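Local coordinates for neck appendage protein (Bacillus phage GA-1, PDB 3GUD), which forms part of the phage neck appendage, its C-terminal piece described here being an intramolecular chaperone that mediates triple-beta-helix folding, at residues A[15-19]-A[58-62]. Numbering follows the deposited sequence.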
loop_
_atom_site.group_PDB
_atom_site.type_symbol
_atom_site.label_atom_id
_atom_site.label_comp_id
_atom_site.label_asym_id
_atom_site.label_seq_id
_atom_site.Cartn_x
_atom_site.Cartn_y
_atom_site.Cartn_z
ATOM N N LYS A 15 20.118 7.795 -11.162
ATOM C CA LYS A 15 20.994 6.909 -10.408
ATOM C C LYS A 15 20.139 6.105 -9.433
ATOM O O LYS A 15 20.332 4.897 -9.286
ATOM C CB LYS A 15 22.060 7.689 -9.628
ATOM C CG LYS A 15 22.429 9.045 -10.218
ATOM C CD LYS A 15 23.650 8.987 -11.134
ATOM C CE LYS A 15 23.822 10.308 -11.881
ATOM N NZ LYS A 15 25.252 10.697 -12.051
ATOM N N VAL A 16 19.193 6.775 -8.767
ATOM C CA VAL A 16 18.238 6.098 -7.881
ATOM C C VAL A 16 17.433 5.022 -8.612
ATOM O O VAL A 16 17.400 3.866 -8.196
ATOM C CB VAL A 16 17.259 7.096 -7.249
ATOM C CG1 VAL A 16 16.239 6.375 -6.371
ATOM C CG2 VAL A 16 18.028 8.123 -6.444
ATOM N N LEU A 17 16.784 5.413 -9.702
ATOM C CA LEU A 17 15.973 4.494 -10.481
ATOM C C LEU A 17 16.856 3.370 -10.990
ATOM O O LEU A 17 16.422 2.233 -11.162
ATOM C CB LEU A 17 15.335 5.251 -11.642
ATOM C CG LEU A 17 13.900 4.906 -12.050
ATOM C CD1 LEU A 17 13.080 4.472 -10.854
ATOM C CD2 LEU A 17 13.236 6.082 -12.749
ATOM N N ASP A 18 18.119 3.697 -11.218
ATOM C CA ASP A 18 19.073 2.734 -11.737
ATOM C C ASP A 18 19.566 1.777 -10.646
ATOM O O ASP A 18 19.909 0.618 -10.913
ATOM C CB ASP A 18 20.233 3.469 -12.403
ATOM C CG ASP A 18 19.806 4.184 -13.674
ATOM O OD1 ASP A 18 18.767 3.786 -14.253
ATOM O OD2 ASP A 18 20.499 5.143 -14.086
ATOM N N ALA A 19 19.589 2.266 -9.411
ATOM C CA ALA A 19 19.924 1.421 -8.271
ATOM C C ALA A 19 18.752 0.505 -7.914
ATOM O O ALA A 19 18.958 -0.669 -7.609
ATOM C CB ALA A 19 20.337 2.267 -7.085
ATOM N N ASP A 58 26.372 -0.477 -4.080
ATOM C CA ASP A 58 27.120 -0.646 -5.293
ATOM C C ASP A 58 27.047 0.570 -6.208
ATOM O O ASP A 58 28.047 1.007 -6.701
ATOM C CB ASP A 58 26.521 -1.772 -6.117
ATOM C CG ASP A 58 26.522 -3.067 -5.432
ATOM O OD1 ASP A 58 27.386 -3.318 -4.611
ATOM O OD2 ASP A 58 25.645 -3.847 -5.754
ATOM N N GLU A 59 25.876 1.163 -6.363
ATOM C CA GLU A 59 25.692 2.272 -7.265
ATOM C C GLU A 59 26.151 3.452 -6.476
ATOM O O GLU A 59 26.104 4.566 -6.935
ATOM C CB GLU A 59 24.256 2.409 -7.822
ATOM C CG GLU A 59 23.814 3.845 -8.232
ATOM C CD GLU A 59 23.809 4.188 -9.733
ATOM O OE1 GLU A 59 24.044 3.361 -10.599
ATOM O OE2 GLU A 59 23.571 5.328 -10.040
ATOM N N GLY A 60 26.556 3.179 -5.248
ATOM C CA GLY A 60 27.115 4.185 -4.385
ATOM C C GLY A 60 26.186 5.069 -3.621
ATOM O O GLY A 60 26.574 6.111 -3.190
ATOM N N LEU A 61 24.947 4.641 -3.481
ATOM C CA LEU A 61 23.882 5.398 -2.805
ATOM C C LEU A 61 23.561 4.815 -1.420
ATOM O O LEU A 61 24.057 3.750 -1.076
ATOM C CB LEU A 61 22.620 5.400 -3.676
ATOM C CG LEU A 61 22.809 5.741 -5.161
ATOM C CD1 LEU A 61 21.585 5.367 -5.979
ATOM C CD2 LEU A 61 23.138 7.208 -5.329
ATOM N N SER A 62 22.755 5.518 -0.625
ATOM C CA SER A 62 22.207 4.949 0.610
ATOM C C SER A 62 20.696 4.807 0.540
ATOM O O SER A 62 19.985 5.795 0.377
ATOM C CB SER A 62 22.536 5.809 1.818
ATOM O OG SER A 62 21.714 5.445 2.914
#
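Although K15, D18 and E59 all border this interface, no hydrogen bond or salt bridge crosses it, and the 220 Å² buried is held by van der Waals contact, with E59 (65 Å²) and L61 (53 Å²) covered most. L61 makes the apolar side-chain contact: its CD1 lies 3.5 Å from A19 CB, 3.6 Å from K15 O and 3.9 Å from V16 CA, so one methyl group sits against a single turn of helix 14-20. The small A19 side chain lets the backbones come close, with CA atoms 5.9 Å apart at A19 and E59 but 7.6 Å at V16 and L61. E59 adds to this, its CG 4.0 Å from A19 CB and its OE1 4.2 Å from D18 CB. Its carboxylate finds no hydrogen-bond partner in residues 15-19: OE2 is 3.4 Å from K15 O, and both are acceptors. D18 instead forms a salt bridge with R115 of helix 102-120. L61 owes its position to a Schellman motif ending helix 49-58, in which L61 N pairs with F56 O and G60 N with E57 O; G60, at phi 83°, is the C-prime residue. Within the chaperone part of the appendage, the contact thus joins the loop that follows helix 49-58 to helix 14-20, with F56 touching both A19 and L61. Beyond it, V16 and L17 pack on L108 of helix 102-120, and V16 also meets F45 of a second subunit.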